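PDB 4MK3: glutathione S-transferase from Cupriavidus metallidurans, which probably catalyses the transfer of glutathione to electrophilic substrates and is seen here with bound glutathione sulfinic acid. Local coordinates for residues M23-V37 with F65-E77. Residues are numbered along the deposited sequence; the frame is centred on the assembly and turned at random.
With GSF (L-gamma-glutamyl-3-sulfino-L-alanylglycine), chain E.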
loop_
_atom_site.group_PDB
_atom_site.type_symbol
_atom_site.label_atom_id
_atom_site.label_comp_id
_atom_site.label_asym_id
_atom_site.label_seq_id
_atom_site.Cartn_x
_atom_site.Cartn_y
_atom_site.Cartn_z
ATOM N N MET A 23 -0.216 -11.344 -21.200
ATOM C CA MET A 23 0.122 -10.961 -19.795
ATOM C C MET A 23 -0.022 -12.141 -18.847
ATOM O O MET A 23 -0.919 -12.973 -19.004
ATOM C CB MET A 23 -0.824 -9.880 -19.284
ATOM C CG MET A 23 -0.791 -8.569 -20.029
ATOM S SD MET A 23 -1.813 -7.342 -19.187
ATOM C CE MET A 23 -3.152 -8.328 -18.591
ATOM N N LYS A 24 0.835 -12.174 -17.837
ATOM C CA LYS A 24 0.819 -13.216 -16.822
ATOM C C LYS A 24 0.582 -12.605 -15.466
ATOM O O LYS A 24 1.230 -11.625 -15.098
ATOM C CB LYS A 24 2.149 -13.973 -16.794
ATOM C CG LYS A 24 2.438 -14.775 -18.039
ATOM C CD LYS A 24 3.860 -15.331 -17.994
ATOM C CE LYS A 24 4.171 -16.141 -19.235
ATOM N NZ LYS A 24 4.030 -15.332 -20.468
ATOM N N LEU A 25 -0.343 -13.187 -14.709
ATOM C CA LEU A 25 -0.555 -12.769 -13.336
ATOM C C LEU A 25 -0.078 -13.850 -12.390
ATOM O O LEU A 25 -0.614 -14.966 -12.372
ATOM C CB LEU A 25 -2.028 -12.472 -13.043
ATOM C CG LEU A 25 -2.295 -11.904 -11.652
ATOM C CD1 LEU A 25 -1.859 -10.472 -11.541
ATOM C CD2 LEU A 25 -3.792 -12.051 -11.285
ATOM N N TYR A 26 0.947 -13.504 -11.623
ATOM C CA TYR A 26 1.445 -14.331 -10.556
ATOM C C TYR A 26 0.613 -14.033 -9.329
ATOM O O TYR A 26 0.515 -12.896 -8.877
ATOM C CB TYR A 26 2.948 -14.075 -10.305
ATOM C CG TYR A 26 3.816 -14.660 -11.361
ATOM C CD1 TYR A 26 4.044 -13.976 -12.545
ATOM C CD2 TYR A 26 4.367 -15.927 -11.209
ATOM C CE1 TYR A 26 4.828 -14.518 -13.531
ATOM C CE2 TYR A 26 5.145 -16.481 -12.189
ATOM C CZ TYR A 26 5.367 -15.785 -13.349
ATOM O OH TYR A 26 6.178 -16.398 -14.291
ATOM N N ALA A 27 -0.012 -15.076 -8.808
ATOM C CA ALA A 27 -1.046 -14.893 -7.811
ATOM C C ALA A 27 -1.301 -16.197 -7.111
ATOM O O ALA A 27 -0.643 -17.169 -7.367
ATOM C CB ALA A 27 -2.307 -14.404 -8.483
ATOM N N SER A 28 -2.265 -16.206 -6.205
ATOM C CA SER A 28 -2.744 -17.452 -5.639
ATOM C C SER A 28 -4.258 -17.327 -5.607
ATOM O O SER A 28 -4.803 -16.223 -5.739
ATOM C CB SER A 28 -2.182 -17.682 -4.246
ATOM O OG SER A 28 -2.794 -16.784 -3.337
ATOM N N GLN A 29 -4.923 -18.465 -5.448
ATOM C CA GLN A 29 -6.380 -18.488 -5.463
ATOM C C GLN A 29 -6.962 -18.013 -4.137
ATOM O O GLN A 29 -8.171 -17.756 -4.050
ATOM C CB GLN A 29 -6.884 -19.896 -5.777
ATOM C CG GLN A 29 -6.488 -20.431 -7.162
ATOM C CD GLN A 29 -7.352 -19.888 -8.296
ATOM O OE1 GLN A 29 -8.485 -19.454 -8.081
ATOM N NE2 GLN A 29 -6.823 -19.935 -9.518
ATOM N N THR A 30 -6.120 -17.883 -3.114
ATOM C CA THR A 30 -6.584 -17.419 -1.796
ATOM C C THR A 30 -6.252 -15.954 -1.539
ATOM O O THR A 30 -6.974 -15.299 -0.781
ATOM C CB THR A 30 -5.978 -18.269 -0.649
ATOM O OG1 THR A 30 -4.551 -18.317 -0.784
ATOM C CG2 THR A 30 -6.519 -19.665 -0.692
ATOM N N SER A 31 -5.212 -15.422 -2.181
ATOM C CA SER A 31 -4.730 -14.067 -1.907
ATOM C C SER A 31 -5.841 -13.055 -2.144
ATOM O O SER A 31 -6.351 -12.964 -3.260
ATOM C CB SER A 31 -3.529 -13.703 -2.790
ATOM O OG SER A 31 -3.267 -12.291 -2.759
ATOM N N PRO A 32 -6.200 -12.276 -1.106
ATOM C CA PRO A 32 -7.295 -11.313 -1.313
ATOM C C PRO A 32 -6.863 -10.112 -2.133
ATOM O O PRO A 32 -7.680 -9.512 -2.842
ATOM C CB PRO A 32 -7.680 -10.933 0.112
ATOM C CG PRO A 32 -6.461 -11.149 0.928
ATOM C CD PRO A 32 -5.768 -12.330 0.305
ATOM N N TYR A 33 -5.581 -9.760 -2.065
ATOM C CA TYR A 33 -5.053 -8.705 -2.917
ATOM C C TYR A 33 -5.060 -9.157 -4.366
ATOM O O TYR A 33 -5.361 -8.372 -5.267
ATOM C CB TYR A 33 -3.621 -8.330 -2.502
ATOM C CG TYR A 33 -3.405 -7.991 -1.034
ATOM C CD1 TYR A 33 -3.581 -6.714 -0.550
ATOM C CD2 TYR A 33 -2.935 -8.956 -0.174
ATOM C CE1 TYR A 33 -3.331 -6.435 0.799
ATOM C CE2 TYR A 33 -2.690 -8.705 1.133
ATOM C CZ TYR A 33 -2.881 -7.452 1.622
ATOM O OH TYR A 33 -2.602 -7.210 2.945
ATOM N N ALA A 34 -4.687 -10.406 -4.599
ATOM C CA ALA A 34 -4.741 -10.933 -5.946
ATOM C C ALA A 34 -6.188 -11.075 -6.407
ATOM O O ALA A 34 -6.489 -10.866 -7.584
ATOM C CB ALA A 34 -4.031 -12.270 -6.035
ATOM N N ARG A 35 -7.105 -11.369 -5.479
ATOM C CA ARG A 35 -8.507 -11.493 -5.876
ATOM C C ARG A 35 -9.040 -10.158 -6.370
ATOM O O ARG A 35 -9.778 -10.102 -7.341
ATOM C CB ARG A 35 -9.398 -12.016 -4.757
ATOM C CG ARG A 35 -10.808 -12.318 -5.263
ATOM C CD ARG A 35 -11.771 -12.628 -4.167
ATOM N NE ARG A 35 -13.021 -13.161 -4.698
ATOM C CZ ARG A 35 -13.997 -13.625 -3.949
ATOM N NH1 ARG A 35 -13.899 -13.560 -2.620
ATOM N NH2 ARG A 35 -15.070 -14.156 -4.501
ATOM N N LYS A 36 -8.647 -9.080 -5.702
ATOM C CA LYS A 36 -9.020 -7.749 -6.164
ATOM C C LYS A 36 -8.617 -7.518 -7.615
ATOM O O LYS A 36 -9.405 -7.043 -8.441
ATOM C CB LYS A 36 -8.412 -6.680 -5.242
ATOM C CG LYS A 36 -8.673 -5.242 -5.682
ATOM C CD LYS A 36 -8.069 -4.207 -4.722
ATOM C CE LYS A 36 -6.564 -4.350 -4.671
ATOM N NZ LYS A 36 -5.897 -3.257 -3.908
ATOM N N VAL A 37 -7.376 -7.874 -7.952
ATOM C CA VAL A 37 -6.893 -7.728 -9.312
ATOM C C VAL A 37 -7.647 -8.635 -10.283
ATOM O O VAL A 37 -8.013 -8.220 -11.368
ATOM C CB VAL A 37 -5.385 -8.016 -9.377
ATOM C CG1 VAL A 37 -4.924 -8.182 -10.832
ATOM C CG2 VAL A 37 -4.608 -6.932 -8.638
ATOM N N PHE A 65 10.496 -11.262 -10.445
ATOM C CA PHE A 65 9.543 -10.304 -10.979
ATOM C C PHE A 65 9.253 -9.215 -9.970
ATOM O O PHE A 65 9.222 -8.042 -10.314
ATOM C CB PHE A 65 8.253 -11.018 -11.383
ATOM C CG PHE A 65 8.477 -12.154 -12.331
ATOM C CD1 PHE A 65 8.919 -11.909 -13.602
ATOM C CD2 PHE A 65 8.220 -13.454 -11.938
ATOM C CE1 PHE A 65 9.132 -12.968 -14.488
ATOM C CE2 PHE A 65 8.432 -14.503 -12.809
ATOM C CZ PHE A 65 8.857 -14.253 -14.067
ATOM N N ASN A 66 9.006 -9.605 -8.721
ATOM C CA ASN A 66 8.694 -8.645 -7.661
ATOM C C ASN A 66 9.745 -8.800 -6.577
ATOM O O ASN A 66 9.725 -9.791 -5.825
ATOM C CB ASN A 66 7.303 -8.878 -7.075
ATOM C CG ASN A 66 6.953 -7.857 -6.015
ATOM O OD1 ASN A 66 7.766 -6.993 -5.704
ATOM N ND2 ASN A 66 5.759 -7.956 -5.454
ATOM N N PRO A 67 10.678 -7.838 -6.466
ATOM C CA PRO A 67 11.705 -7.952 -5.428
ATOM C C PRO A 67 11.156 -7.971 -4.008
ATOM O O PRO A 67 11.854 -8.407 -3.085
ATOM C CB PRO A 67 12.575 -6.716 -5.634
ATOM C CG PRO A 67 11.743 -5.778 -6.369
ATOM C CD PRO A 67 10.788 -6.582 -7.220
ATOM N N LEU A 68 9.926 -7.513 -3.834
ATOM C CA LEU A 68 9.292 -7.535 -2.518
ATOM C C LEU A 68 8.803 -8.928 -2.161
ATOM O O LEU A 68 8.369 -9.161 -1.033
ATOM C CB LEU A 68 8.112 -6.572 -2.453
ATOM C CG LEU A 68 8.402 -5.113 -2.826
ATOM C CD1 LEU A 68 7.099 -4.330 -2.854
ATOM C CD2 LEU A 68 9.430 -4.493 -1.876
ATOM N N GLY A 69 8.818 -9.839 -3.128
ATOM C CA GLY A 69 8.489 -11.222 -2.841
ATOM C C GLY A 69 7.026 -11.481 -2.616
ATOM O O GLY A 69 6.676 -12.434 -1.915
ATOM N N LYS A 70 6.172 -10.653 -3.212
ATOM C CA LYS A 70 4.735 -10.723 -2.973
ATOM C C LYS A 70 3.930 -10.916 -4.245
ATOM O O LYS A 70 4.355 -10.533 -5.342
ATOM C CB LYS A 70 4.241 -9.460 -2.244
ATOM C CG LYS A 70 4.778 -9.326 -0.837
ATOM C CD LYS A 70 4.407 -7.989 -0.233
ATOM C CE LYS A 70 4.850 -7.902 1.169
ATOM N NZ LYS A 70 3.904 -8.664 2.029
ATOM N N VAL A 71 2.770 -11.547 -4.090
ATOM C CA VAL A 71 1.749 -11.558 -5.123
ATOM C C VAL A 71 0.601 -10.661 -4.682
ATOM O O VAL A 71 0.368 -10.497 -3.476
ATOM C CB VAL A 71 1.217 -12.975 -5.422
ATOM C CG1 VAL A 71 2.294 -13.794 -6.100
ATOM C CG2 VAL A 71 0.718 -13.671 -4.164
ATOM N N PRO A 72 -0.138 -10.090 -5.645
ATOM C CA PRO A 72 -0.027 -10.279 -7.086
ATOM C C PRO A 72 1.114 -9.520 -7.722
ATOM O O PRO A 72 1.568 -8.481 -7.240
ATOM C CB PRO A 72 -1.356 -9.731 -7.620
ATOM C CG PRO A 72 -1.780 -8.703 -6.578
ATOM C CD PRO A 72 -1.307 -9.254 -5.283
ATOM N N CYS A 73 1.558 -10.066 -8.850
ATOM C CA CYS A 73 2.524 -9.393 -9.700
ATOM C C CYS A 73 2.124 -9.693 -11.138
ATOM O O CYS A 73 1.949 -10.857 -11.527
ATOM C CB CYS A 73 3.950 -9.877 -9.403
ATOM S SG CYS A 73 5.203 -9.050 -10.397
ATOM N N LEU A 74 1.935 -8.641 -11.933
ATOM C CA LEU A 74 1.586 -8.775 -13.341
ATOM C C LEU A 74 2.830 -8.616 -14.193
ATOM O O LEU A 74 3.574 -7.652 -14.042
ATOM C CB LEU A 74 0.568 -7.697 -13.722
ATOM C CG LEU A 74 -0.025 -7.779 -15.122
ATOM C CD1 LEU A 74 -1.035 -8.919 -15.222
ATOM C CD2 LEU A 74 -0.669 -6.438 -15.493
ATOM N N VAL A 75 3.083 -9.578 -15.066
ATOM C CA VAL A 75 4.254 -9.554 -15.912
ATOM C C VAL A 75 3.761 -9.386 -17.325
ATOM O O VAL A 75 2.995 -10.218 -17.834
ATOM C CB VAL A 75 5.076 -10.838 -15.752
ATOM C CG1 VAL A 75 6.251 -10.862 -16.720
ATOM C CG2 VAL A 75 5.557 -10.974 -14.305
ATOM N N MET A 76 4.199 -8.297 -17.950
ATOM C CA MET A 76 3.676 -7.873 -19.240
ATOM C C MET A 76 4.384 -8.568 -20.389
ATOM O O MET A 76 5.414 -9.247 -20.212
ATOM C CB MET A 76 3.766 -6.342 -19.368
ATOM C CG MET A 76 3.064 -5.615 -18.213
ATOM S SD MET A 76 2.904 -3.812 -18.351
ATOM C CE MET A 76 4.592 -3.255 -18.104
ATOM N N GLU A 77 3.799 -8.404 -21.572
ATOM C CA GLU A 77 4.266 -9.072 -22.783
ATOM C C GLU A 77 5.770 -8.846 -22.921
ATOM O O GLU A 77 6.542 -9.788 -23.101
ATOM C CB GLU A 77 3.536 -8.538 -24.033
ATOM C CG GLU A 77 2.025 -8.211 -23.877
ATOM C CD GLU A 77 1.109 -9.427 -23.980
ATOM O OE1 GLU A 77 -0.122 -9.241 -23.869
ATOM O OE2 GLU A 77 1.602 -10.560 -24.178
HETATM C CB1 GSF E . 0.402 -6.737 -0.503
HETATM C CG1 GSF E . 0.402 -8.123 -1.134
HETATM C CD1 GSF E . 0.752 -9.211 -0.142
HETATM O OE1 GSF E . 1.163 -8.994 0.981
HETATM C C1 GSF E . -0.541 -5.585 -2.490
HETATM O O11 GSF E . -0.567 -6.352 -3.486
HETATM O O12 GSF E . -1.497 -4.787 -2.302
HETATM N N1 GSF E . 0.787 -4.351 -0.867
HETATM C CA1 GSF E . 0.625 -5.638 -1.538
HETATM N N2 GSF E . 0.554 -10.514 -0.573
HETATM C CA2 GSF E . 0.903 -11.615 0.261
HETATM C CB2 GSF E . 0.114 -12.821 -0.131
HETATM S SG2 GSF E . -1.554 -12.799 0.422
HETATM O O1S GSF E . -1.991 -14.206 0.464
HETATM O O2S GSF E . -2.364 -11.974 -0.521
HETATM C C2 GSF E . 2.325 -12.055 -0.008
HETATM O O2 GSF E . 2.723 -12.215 -1.159
HETATM N N3 GSF E . 3.147 -12.283 1.090
HETATM C CA3 GSF E . 4.485 -12.758 0.886
HETATM C C3 GSF E . 5.501 -12.036 1.779
HETATM O O31 GSF E . 6.673 -12.515 1.855
HETATM O O32 GSF E . 5.195 -11.007 2.416
#
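Tyr26 meets Phe65 in an offset stack, ring centroids 4.6 Å apart and planes inclined by 30°; the Phe65 rim lies over the phenol end, with Phe65 CE2 3.4 Å from Tyr26 CZ. Tyr26 projects on the strand face shared with Cys73 and Val75, and CG anti to the carbonyl carbon (chi1 -74°) turns the ring so that CE1 meets Val75 CG2 at 3.7 Å. The Tyr26 backbone exchanges two hydrogen bonds with Cys73, and Lys24 does the same with Val75, fixing strands 24-27 and 73-75 as antiparallel neighbours, the axes of these short segments at 157° to one another. On the other face, beyond the Leu25–Leu74 pair, the extended start of Met23 brings SD to Leu74 CD2 at 4.0 Å, and the bend at chi3 turns CE toward Leu74 CD1.

Pro72, behind a cis peptide bond, wedges between this sheet and helix 32-44: its CB meets Leu25 CD1, and its CG lies 3.9 Å from Val37 CG2. A cis-proline at this point is a hallmark of the thioredoxin-like N-terminal domain of glutathione transferases. It leaves the backbone of Val71 facing the ligand, where Val71 N donates to GSF O2 (3.0 Å) and Val71 O accepts from GSF N2 (2.9 Å), a pair of bonds like those between antiparallel strands, holding the cysteinyl-derived residue. Tyr33 CB packs on Pro72 CD, while its ring lies against the ligand, GSF CB1 3.8 Å above the ring centre; Asp124 binds its hydroxyl. With alanine here the CB contact to Pro72 would remain, but the gamma-glutamyl chain would probably lose its cover on this side and Asp124 its hydroxyl partner. Ser31 OG caps the helix through Ala34 N.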